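Local coordinates for protein Cg3027-pa (Drosophila melanogaster, PDB 2VHH) that probably hydrolyses N-carbamoyl-beta-alanine and its 2-methyl analogue to the free amino acids, ammonia and carbon dioxide in the last step of pyrimidine degradation, at residues Leu6-Asp11 with Asp54-Arg59. Numbering follows the deposited sequence.
Sequences LKNLND and DIKGYR
K56 NZ comes up to the amide nitrogen of N8 across a small contact that buries only 83 Å² in total. The lysine chain runs out extended beyond CG, and the asparagine comes from the opposite direction. As modelled, K56 NZ lies 3.1 Å from N8 ND2. Both are donors, so this approach is not a hydrogen bond. N8 CG is anti to the backbone N (chi1 -167°), which places ND2 next to K56 NZ.

One pair of opposite charges lies near. D11 OD2 is 4.5 Å from K56 NZ, beyond salt-bridge range. As built, the same OD2 accepts a weak hydrogen bond from N8 ND2 at 2.9 Å, with a bent angle of 118° at the hydrogen. N8 holds the N-cap position of helix 9-13, and D11 is in its first turn.

In the fold, strand 54-59 edges one sheet of the nitrilase-like alpha-beta-beta-alpha sandwich of the carbon-nitrogen hydrolases, with the short N-terminal helix beside it. The strand runs parallel to strand 337-344, and the backbone of K56 bonds to L338 and V340. Residues 328-338 link both segments: L6 and K7 bond to R333, while D54 bonds to D336. N10 gives a hydrogen bond to D35, and L6 packs on E24 of a second subunit.

The chemistry implies that the segments touch with little direct bonding. D11 may ease the charge of K56. At 2.8 Å resolution the N and O of the N8 amide are hard to tell apart, so both its approach to K56 and its bond to D11 are doubtful. Turning the amide over would give K56 an acceptor but set an oxygen against D11 OD2.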
ATOM      1  N   LEU C   6     -12.291  51.825 -21.396  1.00 60.79           N
ATOM      2  CA  LEU C   6     -12.665  50.822 -22.399  1.00 60.43           C
ATOM      3  C   LEU C   6     -14.063  50.246 -22.131  1.00 60.17           C
ATOM      4  O   LEU C   6     -14.388  49.901 -20.991  1.00 60.14           O
ATOM      5  CB  LEU C   6     -11.625  49.698 -22.422  1.00 60.40           C
ATOM      6  CG  LEU C   6     -11.484  48.890 -23.713  1.00 60.54           C
ATOM      7  CD1 LEU C   6     -10.640  49.647 -24.732  1.00 60.75           C
ATOM      8  CD2 LEU C   6     -10.878  47.524 -23.421  1.00 60.38           C
ATOM      9  N   LYS C   7     -14.882  50.137 -23.179  1.00 59.74           N
ATOM     10  CA  LYS C   7     -16.262  49.642 -23.040  1.00 59.21           C
ATOM     11  C   LYS C   7     -16.460  48.206 -23.550  1.00 58.71           C
ATOM     12  O   LYS C   7     -17.279  47.469 -23.000  1.00 58.89           O
ATOM     13  CB  LYS C   7     -17.288  50.583 -23.702  1.00 59.29           C
ATOM     14  CG  LYS C   7     -17.300  52.042 -23.203  1.00 59.44           C
ATOM     15  CD  LYS C   7     -16.799  53.016 -24.285  1.00 60.07           C
ATOM     16  CE  LYS C   7     -15.268  52.955 -24.474  1.00 60.20           C
ATOM     17  NZ  LYS C   7     -14.801  53.100 -25.892  1.00 59.30           N
ATOM     18  N   ASN C   8     -15.719  47.816 -24.588  1.00 57.91           N
ATOM     19  CA  ASN C   8     -15.844  46.479 -25.185  1.00 57.21           C
ATOM     20  C   ASN C   8     -14.632  46.110 -26.062  1.00 56.57           C
ATOM     21  O   ASN C   8     -14.371  46.784 -27.061  1.00 56.51           O
ATOM     22  CB  ASN C   8     -17.150  46.406 -25.988  1.00 57.33           C
ATOM     23  CG  ASN C   8     -17.529  44.986 -26.396  1.00 57.88           C
ATOM     24  OD1 ASN C   8     -16.786  44.018 -26.183  1.00 57.65           O
ATOM     25  ND2 ASN C   8     -18.703  44.864 -27.001  1.00 58.96           N
ATOM     26  N   LEU C   9     -13.904  45.047 -25.697  1.00 55.47           N
ATOM     27  CA  LEU C   9     -12.628  44.714 -26.366  1.00 55.39           C
ATOM     28  C   LEU C   9     -12.792  44.368 -27.849  1.00 55.60           C
ATOM     29  O   LEU C   9     -12.032  44.845 -28.692  1.00 55.54           O
ATOM     30  CB  LEU C   9     -11.875  43.592 -25.628  1.00 55.27           C
ATOM     31  CG  LEU C   9     -10.647  42.972 -26.320  1.00 55.13           C
ATOM     32  CD1 LEU C   9      -9.427  43.866 -26.219  1.00 54.79           C
ATOM     33  CD2 LEU C   9     -10.325  41.603 -25.758  1.00 55.24           C
ATOM     34  N   ASN C  10     -13.783  43.539 -28.152  1.00 56.02           N
ATOM     35  CA  ASN C  10     -14.067  43.128 -29.525  1.00 56.42           C
ATOM     36  C   ASN C  10     -14.382  44.326 -30.433  1.00 56.76           C
ATOM     37  O   ASN C  10     -13.868  44.414 -31.556  1.00 56.66           O
ATOM     38  CB  ASN C  10     -15.215  42.106 -29.534  1.00 56.34           C
ATOM     39  CG  ASN C  10     -15.467  41.513 -30.907  1.00 56.34           C
ATOM     40  OD1 ASN C  10     -14.606  41.545 -31.781  1.00 56.99           O
ATOM     41  ND2 ASN C  10     -16.656  40.970 -31.102  1.00 56.38           N
ATOM     42  N   ASP C  11     -15.210  45.243 -29.924  1.00 57.22           N
ATOM     43  CA  ASP C  11     -15.579  46.476 -30.627  1.00 57.75           C
ATOM     44  C   ASP C  11     -14.368  47.375 -30.859  1.00 58.00           C
ATOM     45  O   ASP C  11     -14.287  48.082 -31.871  1.00 58.31           O
ATOM     46  CB  ASP C  11     -16.630  47.258 -29.830  1.00 57.81           C
ATOM     47  CG  ASP C  11     -18.000  46.576 -29.810  1.00 58.53           C
ATOM     48  OD1 ASP C  11     -18.250  45.666 -30.636  1.00 59.19           O
ATOM     49  OD2 ASP C  11     -18.839  46.966 -28.964  1.00 59.03           O
ATOM     50  N   ASP C  54     -27.813  45.752 -22.952  1.00 34.81           N
ATOM     51  CA  ASP C  54     -27.302  45.055 -24.136  1.00 34.66           C
ATOM     52  C   ASP C  54     -27.936  43.681 -24.326  1.00 34.33           C
ATOM     53  O   ASP C  54     -28.234  42.982 -23.353  1.00 34.39           O
ATOM     54  CB  ASP C  54     -25.792  44.849 -24.006  1.00 34.85           C
ATOM     55  CG  ASP C  54     -24.990  46.092 -24.344  1.00 36.29           C
ATOM     56  OD1 ASP C  54     -25.264  46.732 -25.380  1.00 37.89           O
ATOM     57  OD2 ASP C  54     -24.058  46.424 -23.582  1.00 38.40           O
ATOM     58  N   ILE C  55     -28.138  43.290 -25.580  1.00 33.95           N
ATOM     59  CA  ILE C  55     -28.472  41.900 -25.888  1.00 33.59           C
ATOM     60  C   ILE C  55     -27.651  41.438 -27.092  1.00 33.72           C
ATOM     61  O   ILE C  55     -27.621  42.106 -28.119  1.00 33.88           O
ATOM     62  CB  ILE C  55     -29.996  41.677 -26.086  1.00 33.39           C
ATOM     63  CG1 ILE C  55     -30.332  40.182 -25.988  1.00 33.00           C
ATOM     64  CG2 ILE C  55     -30.481  42.317 -27.387  1.00 33.42           C
ATOM     65  CD1 ILE C  55     -31.769  39.813 -26.261  1.00 32.95           C
ATOM     66  N   LYS C  56     -26.968  40.310 -26.945  1.00 33.69           N
ATOM     67  CA  LYS C  56     -26.070  39.800 -27.980  1.00 33.97           C
ATOM     68  C   LYS C  56     -26.179  38.288 -28.136  1.00 33.57           C
ATOM     69  O   LYS C  56     -26.110  37.549 -27.158  1.00 33.59           O
ATOM     70  CB  LYS C  56     -24.621  40.201 -27.680  1.00 33.92           C
ATOM     71  CG  LYS C  56     -24.232  41.553 -28.264  1.00 35.65           C
ATOM     72  CD  LYS C  56     -22.959  42.087 -27.626  1.00 38.43           C
ATOM     73  CE  LYS C  56     -22.732  43.570 -27.950  1.00 39.81           C
ATOM     74  NZ  LYS C  56     -21.731  44.182 -27.013  1.00 39.94           N
ATOM     75  N   GLY C  57     -26.352  37.836 -29.371  1.00 33.39           N
ATOM     76  CA  GLY C  57     -26.470  36.412 -29.661  1.00 33.14           C
ATOM     77  C   GLY C  57     -25.285  35.851 -30.423  1.00 33.03           C
ATOM     78  O   GLY C  57     -24.797  36.462 -31.366  1.00 32.86           O
ATOM     79  N   TYR C  58     -24.815  34.685 -30.000  1.00 33.19           N
ATOM     80  CA  TYR C  58     -23.754  33.970 -30.704  1.00 33.26           C
ATOM     81  C   TYR C  58     -24.098  32.497 -30.816  1.00 33.70           C
ATOM     82  O   TYR C  58     -24.931  31.978 -30.076  1.00 33.48           O
ATOM     83  CB  TYR C  58     -22.409  34.155 -30.019  1.00 32.88           C
ATOM     84  CG  TYR C  58     -22.002  35.592 -29.916  1.00 32.90           C
ATOM     85  CD1 TYR C  58     -22.109  36.278 -28.709  1.00 32.31           C
ATOM     86  CD2 TYR C  58     -21.526  36.281 -31.030  1.00 33.03           C
ATOM     87  CE1 TYR C  58     -21.736  37.610 -28.604  1.00 32.63           C
ATOM     88  CE2 TYR C  58     -21.156  37.617 -30.943  1.00 32.91           C
ATOM     89  CZ  TYR C  58     -21.265  38.276 -29.725  1.00 33.28           C
ATOM     90  OH  TYR C  58     -20.888  39.602 -29.629  1.00 33.57           O
ATOM     91  N   ARG C  59     -23.455  31.831 -31.762  1.00 34.43           N
ATOM     92  CA  ARG C  59     -23.750  30.441 -32.035  1.00 35.35           C
ATOM     93  C   ARG C  59     -22.505  29.569 -32.027  1.00 35.50           C
ATOM     94  O   ARG C  59     -21.458  29.931 -32.581  1.00 35.53           O
ATOM     95  CB  ARG C  59     -24.485  30.290 -33.369  1.00 35.37           C
ATOM     96  CG  ARG C  59     -24.980  28.868 -33.626  1.00 37.15           C
ATOM     97  CD  ARG C  59     -26.071  28.819 -34.672  1.00 40.29           C
ATOM     98  NE  ARG C  59     -25.594  29.328 -35.952  1.00 44.77           N
ATOM     99  CZ  ARG C  59     -25.057  28.577 -36.912  1.00 46.65           C
ATOM    100  NH1 ARG C  59     -24.640  29.142 -38.047  1.00 46.73           N
ATOM    101  NH2 ARG C  59     -24.939  27.259 -36.741  1.00 47.24           N
TER